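Local structure of chitinase (Paenibacillus sp. FPU-7, 5GZT) at residues 279-284 and 620-625; 533-538 and 560-565; 498-503 and 606-611. The protein probably cleaves internal beta-1,4 linkages between N-acetylglucosamine units of chitin and chitodextrins, using catalytic domains of glycosyl hydrolase family 18. All blocks are in the same frame, centred on the assembly; numbering follows the deposited sequence.

All three contacts belong to the first of the two family 18 domains, a TIM barrel. Along the chain, 279-284 comes first, then 498-503, 533-538, 560-565, 606-611 and 620-625, so contact 1 encloses contact 3, which encloses contact 2. Contact 1 joins the first and last barrel strands; contact 2 lies in the small sheet inserted after strand 527-532; contact 3 docks a loop on helix 602-614, which leads into strand 619-623. Their centres are about 16 Å (1 and 2), 17 Å (1 and 3) and 18 Å (2 and 3) apart. F533 packs on Y622 and F620 on K608, so contact 1 touches both others and connects insertion, helix and barrel wall.

Contact 1: 279-284 and 620-625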
loop_
_atom_site.group_PDB
_atom_site.type_symbol
_atom_site.label_atom_id
_atom_site.label_comp_id
_atom_site.label_asym_id
_atom_site.label_seq_id
_atom_site.Cartn_x
_atom_site.Cartn_y
_atom_site.Cartn_z
ATOM N N ILE B 279 -1.258 1.239 -0.699
ATOM C CA ILE B 279 -0.056 0.534 -1.194
ATOM C C ILE B 279 0.532 -0.193 -0.039
ATOM O O ILE B 279 0.995 0.425 0.886
ATOM C CB ILE B 279 0.949 1.461 -1.834
ATOM C CG1 ILE B 279 0.314 2.182 -3.048
ATOM C CG2 ILE B 279 2.145 0.622 -2.285
ATOM C CD1 ILE B 279 1.161 3.327 -3.555
ATOM N N VAL B 280 0.366 -1.506 -0.030
ATOM C CA VAL B 280 0.872 -2.363 1.013
ATOM C C VAL B 280 2.253 -2.911 0.609
ATOM O O VAL B 280 2.350 -3.726 -0.287
ATOM C CB VAL B 280 -0.062 -3.528 1.280
ATOM C CG1 VAL B 280 0.585 -4.549 2.208
ATOM C CG2 VAL B 280 -1.335 -2.988 1.943
ATOM N N SER B 281 3.278 -2.388 1.252
ATOM C CA SER B 281 4.669 -2.831 1.095
ATOM C C SER B 281 5.081 -3.870 2.140
ATOM O O SER B 281 5.179 -3.545 3.308
ATOM C CB SER B 281 5.600 -1.610 1.116
ATOM O OG SER B 281 6.990 -1.986 1.170
ATOM N N TYR B 282 5.267 -5.120 1.738
ATOM C CA TYR B 282 5.787 -6.174 2.619
ATOM C C TYR B 282 7.265 -5.895 2.777
ATOM O O TYR B 282 7.937 -5.587 1.785
ATOM C CB TYR B 282 5.628 -7.592 2.062
ATOM C CG TYR B 282 4.320 -8.271 2.401
ATOM C CD1 TYR B 282 3.193 -8.095 1.605
ATOM C CD2 TYR B 282 4.193 -9.095 3.494
ATOM C CE1 TYR B 282 1.993 -8.748 1.894
ATOM C CE2 TYR B 282 2.983 -9.722 3.782
ATOM C CZ TYR B 282 1.873 -9.545 2.986
ATOM O OH TYR B 282 0.670 -10.192 3.229
ATOM N N ILE B 283 7.756 -5.991 4.016
ATOM C CA ILE B 283 9.156 -5.758 4.363
ATOM C C ILE B 283 9.624 -6.955 5.148
ATOM O O ILE B 283 9.014 -7.293 6.132
ATOM C CB ILE B 283 9.303 -4.506 5.232
ATOM C CG1 ILE B 283 9.266 -3.260 4.346
ATOM C CG2 ILE B 283 10.622 -4.530 6.021
ATOM C CD1 ILE B 283 10.635 -2.769 3.887
ATOM N N PRO B 284 10.744 -7.586 4.741
ATOM C CA PRO B 284 11.143 -8.822 5.332
ATOM C C PRO B 284 11.856 -8.603 6.677
ATOM O O PRO B 284 12.673 -7.692 6.815
ATOM C CB PRO B 284 12.176 -9.366 4.340
ATOM C CG PRO B 284 12.750 -8.172 3.725
ATOM C CD PRO B 284 11.614 -7.202 3.620
ATOM N N PHE B 620 -2.743 -1.695 -4.305
ATOM C CA PHE B 620 -1.650 -2.472 -4.810
ATOM C C PHE B 620 -0.825 -3.005 -3.651
ATOM O O PHE B 620 -0.296 -2.243 -2.836
ATOM C CB PHE B 620 -0.795 -1.567 -5.720
ATOM C CG PHE B 620 0.036 -2.320 -6.787
ATOM C CD1 PHE B 620 0.841 -3.437 -6.463
ATOM C CD2 PHE B 620 0.133 -1.840 -8.080
ATOM C CE1 PHE B 620 1.594 -4.093 -7.434
ATOM C CE2 PHE B 620 0.896 -2.501 -9.027
ATOM C CZ PHE B 620 1.636 -3.620 -8.685
ATOM N N MET B 621 -0.697 -4.324 -3.558
ATOM C CA MET B 621 0.174 -4.966 -2.534
ATOM C C MET B 621 1.394 -5.583 -3.264
ATOM O O MET B 621 1.228 -6.066 -4.377
ATOM C CB MET B 621 -0.562 -6.110 -1.823
ATOM C CG MET B 621 0.321 -6.943 -0.909
ATOM S SD MET B 621 1.158 -8.321 -1.667
ATOM C CE MET B 621 -0.146 -9.563 -1.792
ATOM N N TYR B 622 2.572 -5.590 -2.645
ATOM C CA TYR B 622 3.718 -6.275 -3.243
ATOM C C TYR B 622 4.683 -6.926 -2.266
ATOM O O TYR B 622 4.870 -6.420 -1.166
ATOM C CB TYR B 622 4.452 -5.301 -4.155
ATOM C CG TYR B 622 4.892 -3.956 -3.564
ATOM C CD1 TYR B 622 5.974 -3.841 -2.680
ATOM C CD2 TYR B 622 4.268 -2.815 -3.925
ATOM C CE1 TYR B 622 6.379 -2.559 -2.158
ATOM C CE2 TYR B 622 4.691 -1.572 -3.498
ATOM C CZ TYR B 622 5.751 -1.442 -2.589
ATOM O OH TYR B 622 6.086 -0.119 -2.210
ATOM N N TRP B 623 5.223 -8.073 -2.697
ATOM C CA TRP B 623 6.215 -8.845 -2.011
ATOM C C TRP B 623 7.487 -8.785 -2.840
ATOM O O TRP B 623 7.441 -9.215 -4.001
ATOM C CB TRP B 623 5.807 -10.315 -1.996
ATOM C CG TRP B 623 6.849 -11.148 -1.337
ATOM C CD1 TRP B 623 7.900 -11.795 -1.926
ATOM C CD2 TRP B 623 6.949 -11.402 0.046
ATOM N NE1 TRP B 623 8.647 -12.424 -0.987
ATOM C CE2 TRP B 623 8.107 -12.195 0.241
ATOM C CE3 TRP B 623 6.192 -11.048 1.141
ATOM C CZ2 TRP B 623 8.526 -12.606 1.500
ATOM C CZ3 TRP B 623 6.625 -11.472 2.429
ATOM C CH2 TRP B 623 7.738 -12.264 2.584
ATOM N N GLU B 624 8.607 -8.262 -2.335
ATOM C CA GLU B 624 8.704 -7.480 -1.120
ATOM C C GLU B 624 9.698 -6.333 -1.380
ATOM O O GLU B 624 10.516 -6.388 -2.315
ATOM C CB GLU B 624 9.064 -8.332 0.129
ATOM C CG GLU B 624 10.180 -9.391 0.015
ATOM C CD GLU B 624 11.571 -8.834 0.250
ATOM O OE1 GLU B 624 12.458 -9.645 0.368
ATOM O OE2 GLU B 624 11.790 -7.603 0.260
ATOM N N TYR B 625 9.548 -5.281 -0.593
ATOM C CA TYR B 625 10.158 -3.956 -0.881
ATOM C C TYR B 625 11.649 -4.028 -1.143
ATOM O O TYR B 625 12.129 -3.296 -2.009
ATOM C CB TYR B 625 9.839 -2.967 0.222
ATOM C CG TYR B 625 10.326 -1.543 0.009
ATOM C CD1 TYR B 625 9.551 -0.613 -0.624
ATOM C CD2 TYR B 625 11.600 -1.131 0.468
ATOM C CE1 TYR B 625 10.018 0.662 -0.899
ATOM C CE2 TYR B 625 12.024 0.180 0.291
ATOM C CZ TYR B 625 11.249 1.058 -0.400
ATOM O OH TYR B 625 11.651 2.366 -0.640
#
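I279, V280 and S281 pair in parallel with F620, M621 and Y622, the first and eighth strands closing the TIM barrel of this family 18 domain. V280 N donates to F620 O, Y622 N to V280 O and Y282 N to Y622 O. On the side of I279 and S281, the Y622 ring turns towards the neighbouring strand: CG stands between the backbone N and carbonyl carbon (chi1 54°), and V280 O lies 4.1 Å above the centre of one face. I279 CG2 approaches Y622 CE2 at 3.6 Å, while S281 is small enough to fit beside CE1, its OG buried without a partner in the model. An alanine at Y622 would probably open a gap beside I279 and S281 and deprive F533 of its stacking partner. On the other side, where Y282 OH bonds D407 of the family's DxxDxDxE signature, the bendable M621 chain lets SD come 4.8 Å from the Y282 ring centroid, an oblique Met-aromatic contact. The side chains of Y282 and W623 cross at about a right angle, CD2 3.6 Å from CZ3, while their ring planes stand at 56°. A cis peptide follows W623, and E624, whose OE2 bonds S626, crosses the P284 ring. Just beyond it, Y625 N donates to Y282 O over 2.9 Å, the N-H...O angle 179°.

Contact 2: 533-538 and 560-565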
loop_
_atom_site.group_PDB
_atom_site.type_symbol
_atom_site.label_atom_id
_atom_site.label_comp_id
_atom_site.label_asym_id
_atom_site.label_seq_id
_atom_site.Cartn_x
_atom_site.Cartn_y
_atom_site.Cartn_z
ATOM N N PHE B 533 8.321 -8.441 -6.709
ATOM C CA PHE B 533 9.589 -7.825 -7.007
ATOM C C PHE B 533 10.613 -8.891 -7.221
ATOM O O PHE B 533 11.865 -8.690 -6.993
ATOM C CB PHE B 533 10.024 -6.835 -5.926
ATOM C CG PHE B 533 9.170 -5.570 -5.813
ATOM C CD1 PHE B 533 8.012 -5.348 -6.512
ATOM C CD2 PHE B 533 9.606 -4.556 -4.937
ATOM C CE1 PHE B 533 7.294 -4.190 -6.381
ATOM C CE2 PHE B 533 8.880 -3.391 -4.786
ATOM C CZ PHE B 533 7.697 -3.232 -5.465
ATOM N N TYR B 534 10.127 -10.027 -7.748
ATOM C CA TYR B 534 10.964 -11.152 -8.068
ATOM C C TYR B 534 10.368 -11.914 -9.244
ATOM O O TYR B 534 9.213 -11.636 -9.677
ATOM C CB TYR B 534 11.176 -12.034 -6.816
ATOM C CG TYR B 534 9.897 -12.758 -6.444
ATOM C CD1 TYR B 534 8.927 -12.146 -5.694
ATOM C CD2 TYR B 534 9.622 -14.014 -6.963
ATOM C CE1 TYR B 534 7.678 -12.783 -5.455
ATOM C CE2 TYR B 534 8.408 -14.663 -6.693
ATOM C CZ TYR B 534 7.440 -14.024 -5.940
ATOM O OH TYR B 534 6.246 -14.659 -5.732
ATOM N N SER B 535 11.177 -12.764 -9.851
ATOM C CA SER B 535 10.800 -13.529 -10.987
ATOM C C SER B 535 10.642 -15.024 -10.638
ATOM O O SER B 535 11.209 -15.490 -9.626
ATOM C CB SER B 535 11.893 -13.454 -12.024
ATOM O OG SER B 535 13.126 -13.912 -11.505
ATOM N N ARG B 536 9.975 -15.744 -11.520
ATOM C CA ARG B 536 9.959 -17.222 -11.543
ATOM C C ARG B 536 10.711 -17.616 -12.776
ATOM O O ARG B 536 10.526 -16.972 -13.847
ATOM C CB ARG B 536 8.535 -17.799 -11.572
ATOM C CG ARG B 536 7.850 -17.640 -10.245
ATOM C CD ARG B 536 8.289 -18.837 -9.328
ATOM N NE ARG B 536 7.908 -18.610 -7.942
ATOM C CZ ARG B 536 8.409 -19.295 -6.929
ATOM N NH1 ARG B 536 9.191 -20.332 -7.131
ATOM N NH2 ARG B 536 8.094 -18.948 -5.732
ATOM N N VAL B 537 11.555 -18.655 -12.631
ATOM C CA VAL B 537 12.534 -19.075 -13.579
ATOM C C VAL B 537 12.247 -20.500 -14.002
ATOM O O VAL B 537 11.859 -21.316 -13.133
ATOM C CB VAL B 537 13.947 -19.010 -12.933
ATOM C CG1 VAL B 537 15.008 -19.391 -13.895
ATOM C CG2 VAL B 537 14.280 -17.595 -12.470
ATOM N N TRP B 538 12.425 -20.797 -15.298
ATOM C CA TRP B 538 12.483 -22.150 -15.814
ATOM C C TRP B 538 13.792 -22.343 -16.553
ATOM O O TRP B 538 14.183 -21.482 -17.357
ATOM C CB TRP B 538 11.400 -22.428 -16.828
ATOM C CG TRP B 538 10.008 -22.598 -16.374
ATOM C CD1 TRP B 538 9.240 -23.770 -16.479
ATOM C CD2 TRP B 538 9.100 -21.581 -15.941
ATOM N NE1 TRP B 538 7.964 -23.513 -16.093
ATOM C CE2 TRP B 538 7.837 -22.183 -15.789
ATOM C CE3 TRP B 538 9.210 -20.189 -15.760
ATOM C CZ2 TRP B 538 6.695 -21.455 -15.395
ATOM C CZ3 TRP B 538 8.108 -19.469 -15.330
ATOM C CH2 TRP B 538 6.847 -20.106 -15.185
ATOM N N GLY B 560 15.028 -21.181 -9.126
ATOM C CA GLY B 560 13.580 -20.973 -8.833
ATOM C C GLY B 560 13.062 -19.547 -9.048
ATOM O O GLY B 560 12.069 -19.337 -9.829
ATOM N N THR B 561 13.639 -18.618 -8.268
ATOM C CA THR B 561 13.311 -17.200 -8.247
ATOM C C THR B 561 14.607 -16.401 -8.332
ATOM O O THR B 561 15.619 -16.831 -7.856
ATOM C CB THR B 561 12.529 -16.707 -7.025
ATOM O OG1 THR B 561 13.299 -16.927 -5.862
ATOM C CG2 THR B 561 11.138 -17.394 -6.855
ATOM N N ILE B 562 14.557 -15.265 -9.015
ATOM C CA ILE B 562 15.640 -14.280 -9.019
ATOM C C ILE B 562 15.032 -12.923 -8.701
ATOM O O ILE B 562 14.099 -12.506 -9.348
ATOM C CB ILE B 562 16.321 -14.247 -10.404
ATOM C CG1 ILE B 562 16.914 -15.576 -10.748
ATOM C CG2 ILE B 562 17.436 -13.197 -10.421
ATOM C CD1 ILE B 562 17.381 -15.747 -12.187
ATOM N N VAL B 563 15.541 -12.203 -7.707
ATOM C CA VAL B 563 14.949 -10.981 -7.224
ATOM C C VAL B 563 15.182 -9.871 -8.271
ATOM O O VAL B 563 16.117 -9.943 -9.114
ATOM C CB VAL B 563 15.462 -10.598 -5.829
ATOM C CG1 VAL B 563 15.314 -11.787 -4.831
ATOM C CG2 VAL B 563 16.927 -10.137 -5.880
ATOM N N TYR B 564 14.247 -8.929 -8.349
ATOM C CA TYR B 564 14.302 -7.893 -9.408
ATOM C C TYR B 564 15.658 -7.135 -9.445
ATOM O O TYR B 564 16.129 -6.817 -10.498
ATOM C CB TYR B 564 13.207 -6.884 -9.171
ATOM C CG TYR B 564 12.999 -5.853 -10.263
ATOM C CD1 TYR B 564 12.572 -6.228 -11.549
ATOM C CD2 TYR B 564 13.320 -4.509 -10.042
ATOM C CE1 TYR B 564 12.408 -5.264 -12.549
ATOM C CE2 TYR B 564 13.118 -3.552 -11.017
ATOM C CZ TYR B 564 12.649 -3.903 -12.278
ATOM O OH TYR B 564 12.436 -2.961 -13.263
ATOM N N SER B 565 16.211 -6.748 -8.301
ATOM C CA SER B 565 17.502 -6.030 -8.294
ATOM C C SER B 565 18.595 -6.794 -9.022
ATOM O O SER B 565 19.383 -6.197 -9.745
ATOM C CB SER B 565 17.954 -5.743 -6.872
ATOM O OG SER B 565 18.003 -6.937 -6.091
HETATM O O HOH W 1 10.498 -22.257 -8.764
HETATM O O HOH W 2 9.999 -21.382 -10.920
#
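Y534 and V563 form an antiparallel, non-hydrogen-bonded pair between strand 534-538 and the short, weakly bonded strand 561-563, at the edge of a small sheet that follows barrel strand 527-532. I562 O accepts two bonds from one residue, S535. The amide N donates to it over 3.0 Å, and S535 OG donates over 2.8 Å in the carbonyl plane, on a lone pair. Serine suits the place because its short hydroxyl, set between the backbone N and carbonyl carbon (chi1 58°), bends back to the same acceptor as its own amide. The return bond, I562 N to S535 O, is weak. Beside S535, V537 CG2 packs on I562 CD1 at 3.6 Å, the two branched aliphatic side chains meeting methyl to methyl. The sheet's place between the seventh barrel strand and the following helix 602-614 is that of the chitinase insertion domain of many family 18 chitinases. On the face that carries Y534 and R536, T561 CG2 sits 3.3 Å above the centre of the R536 guanidinium, a methyl laid on a flat cation, with the two side chains running the same way. R536 NE is meanwhile salt-bridged to D485, an acceptor shared with Y534 OH, which should hold the planar group in place. G560 has backbone angles that would jam a CB against the preceding carbonyl, which by itself favours glycine here; its O takes V537 N at 2.9 Å, and one water bridges it to V537 O. At the opposite end V563 is the N-cap of helix 564-570, and Y564 N, in the helix's first turn, donates to F533 O over 2.8 Å.

Contact 3: 498-503 and 606-611; sequences TAVYSA and AYKAEY
V500, K608 and Y611 bury the most surface where the loop 498-503, between the sixth barrel strand 478-481 and helix 510-519, lies against helix 602-614, one of the outer helices of the TIM barrel. V500 points at the helix and fits between the side chains that face it. Its CG2 stands 3.8 Å from K608 CD and 4.0 Å from Y607 CB, while CG1 reaches Y611 CB, also at 4.0 Å. A branched valine suits this place because its two methyls serve different neighbours: CG1 is anti to the backbone N (chi1 -174°) and CG2 lies beside it. V500 and K608 run antiparallel alongside each other; part of the lysine's aliphatic stem packs on the valine, and its ammonium goes on to T498 at the start of the loop. There NZ donates to T498 OG1 over 2.9 Å, the two side chains crossing at about a right angle, and it is salt-bridged to E600. Since K608 is buried, that carboxylate probably helps to stabilise its charge. T498 OG1 is bonded to T483 O as well, so the hydroxyl is held between the lysine and the T483 carbonyl. Y611 uses its OH for D511 at the beginning of helix 510-519, and Y607 OH reaches L744 in the immunoglobulin-like region. Y501 completes the contact with a ring set against that of Y611, the planes at 70° and the centroids 5.7 Å apart. A water joins Y501 OH to Y607 O, donating to that carbonyl at 2.7 Å. The same Y501 OH lies at the edge of the Y611 ring, near its plane and 3.6 Å from CD2.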
loop_
_atom_site.group_PDB
_atom_site.type_symbol
_atom_site.label_atom_id
_atom_site.label_comp_id
_atom_site.label_asym_id
_atom_site.label_seq_id
_atom_site.Cartn_x
_atom_site.Cartn_y
_atom_site.Cartn_z
ATOM N N THR B 498 2.856 -13.589 -12.669
ATOM C CA THR B 498 2.209 -12.495 -11.987
ATOM C C THR B 498 1.561 -11.536 -13.012
ATOM O O THR B 498 1.442 -10.358 -12.799
ATOM C CB THR B 498 3.104 -11.815 -10.947
ATOM O OG1 THR B 498 2.307 -10.925 -10.099
ATOM C CG2 THR B 498 4.255 -11.022 -11.601
ATOM N N ALA B 499 1.066 -12.106 -14.103
ATOM C CA ALA B 499 0.483 -11.253 -15.155
ATOM C C ALA B 499 -0.835 -10.606 -14.803
ATOM O O ALA B 499 -1.612 -11.182 -14.032
ATOM C CB ALA B 499 0.300 -12.079 -16.394
ATOM N N VAL B 500 -1.087 -9.443 -15.390
ATOM C CA VAL B 500 -2.328 -8.746 -15.178
ATOM C C VAL B 500 -3.511 -9.515 -15.852
ATOM O O VAL B 500 -4.555 -9.621 -15.240
ATOM C CB VAL B 500 -2.325 -7.329 -15.765
ATOM C CG1 VAL B 500 -3.568 -6.614 -15.401
ATOM C CG2 VAL B 500 -1.191 -6.501 -15.250
ATOM N N TYR B 501 -3.385 -9.891 -17.107
ATOM C CA TYR B 501 -4.433 -10.555 -17.869
ATOM C C TYR B 501 -4.051 -11.962 -18.292
ATOM O O TYR B 501 -2.842 -12.258 -18.503
ATOM C CB TYR B 501 -4.873 -9.754 -19.142
ATOM C CG TYR B 501 -5.334 -8.348 -18.841
ATOM C CD1 TYR B 501 -6.622 -8.079 -18.350
ATOM C CD2 TYR B 501 -4.439 -7.279 -18.938
ATOM C CE1 TYR B 501 -7.025 -6.780 -18.034
ATOM C CE2 TYR B 501 -4.813 -5.976 -18.600
ATOM C CZ TYR B 501 -6.070 -5.733 -18.124
ATOM O OH TYR B 501 -6.348 -4.461 -17.794
ATOM N N SER B 502 -5.081 -12.809 -18.490
ATOM C CA SER B 502 -4.876 -14.152 -19.019
ATOM C C SER B 502 -4.945 -14.064 -20.521
ATOM O O SER B 502 -5.987 -13.767 -21.105
ATOM C CB SER B 502 -5.977 -15.129 -18.551
ATOM O OG SER B 502 -6.091 -15.182 -17.173
ATOM N N ALA B 503 -3.837 -14.396 -21.159
ATOM C CA ALA B 503 -3.699 -14.323 -22.571
ATOM C C ALA B 503 -4.089 -15.583 -23.291
ATOM O O ALA B 503 -4.420 -15.532 -24.469
ATOM C CB ALA B 503 -2.233 -14.021 -22.900
ATOM N N ALA B 606 2.613 -0.616 -14.191
ATOM C CA ALA B 606 1.673 0.427 -14.639
ATOM C C ALA B 606 0.350 -0.177 -15.124
ATOM O O ALA B 606 -0.660 0.308 -14.754
ATOM C CB ALA B 606 2.242 1.300 -15.723
ATOM N N TYR B 607 0.381 -1.292 -15.843
ATOM C CA TYR B 607 -0.849 -1.962 -16.241
ATOM C C TYR B 607 -1.666 -2.498 -15.066
ATOM O O TYR B 607 -2.901 -2.387 -15.085
ATOM C CB TYR B 607 -0.589 -3.052 -17.281
ATOM C CG TYR B 607 -0.465 -2.467 -18.663
ATOM C CD1 TYR B 607 -1.614 -2.053 -19.356
ATOM C CD2 TYR B 607 0.778 -2.146 -19.212
ATOM C CE1 TYR B 607 -1.521 -1.494 -20.594
ATOM C CE2 TYR B 607 0.876 -1.534 -20.440
ATOM C CZ TYR B 607 -0.250 -1.255 -21.159
ATOM O OH TYR B 607 -0.135 -0.659 -22.399
ATOM N N LYS B 608 -0.968 -2.883 -14.012
ATOM C CA LYS B 608 -1.549 -3.424 -12.837
ATOM C C LYS B 608 -2.208 -2.340 -12.000
ATOM O O LYS B 608 -3.361 -2.525 -11.567
ATOM C CB LYS B 608 -0.494 -4.173 -12.098
ATOM C CG LYS B 608 -0.862 -5.270 -11.190
ATOM C CD LYS B 608 0.044 -6.452 -11.608
ATOM C CE LYS B 608 0.602 -7.106 -10.495
ATOM N NZ LYS B 608 1.182 -8.396 -10.980
ATOM N N ALA B 609 -1.526 -1.222 -11.824
ATOM C CA ALA B 609 -2.096 -0.044 -11.239
ATOM C C ALA B 609 -3.349 0.431 -12.030
ATOM O O ALA B 609 -4.382 0.816 -11.404
ATOM C CB ALA B 609 -1.056 1.093 -11.162
ATOM N N GLU B 610 -3.277 0.447 -13.352
ATOM C CA GLU B 610 -4.412 0.812 -14.137
ATOM C C GLU B 610 -5.573 -0.213 -13.993
ATOM O O GLU B 610 -6.743 0.167 -13.948
ATOM C CB GLU B 610 -4.055 1.154 -15.583
ATOM C CG GLU B 610 -3.035 2.279 -15.774
ATOM C CD GLU B 610 -3.451 3.671 -15.191
ATOM O OE1 GLU B 610 -4.667 3.921 -15.063
ATOM O OE2 GLU B 610 -2.569 4.528 -14.840
ATOM N N TYR B 611 -5.290 -1.485 -13.841
ATOM C CA TYR B 611 -6.352 -2.429 -13.601
ATOM C C TYR B 611 -7.082 -2.134 -12.276
ATOM O O TYR B 611 -8.279 -2.183 -12.218
ATOM C CB TYR B 611 -5.799 -3.826 -13.593
ATOM C CG TYR B 611 -6.791 -4.915 -13.447
ATOM C CD1 TYR B 611 -7.209 -5.345 -12.197
ATOM C CD2 TYR B 611 -7.359 -5.510 -14.555
ATOM C CE1 TYR B 611 -8.148 -6.368 -12.081
ATOM C CE2 TYR B 611 -8.233 -6.553 -14.444
ATOM C CZ TYR B 611 -8.688 -6.926 -13.185
ATOM O OH TYR B 611 -9.583 -7.968 -13.047
HETATM O O HOH W 3 -4.424 -2.520 -17.313
#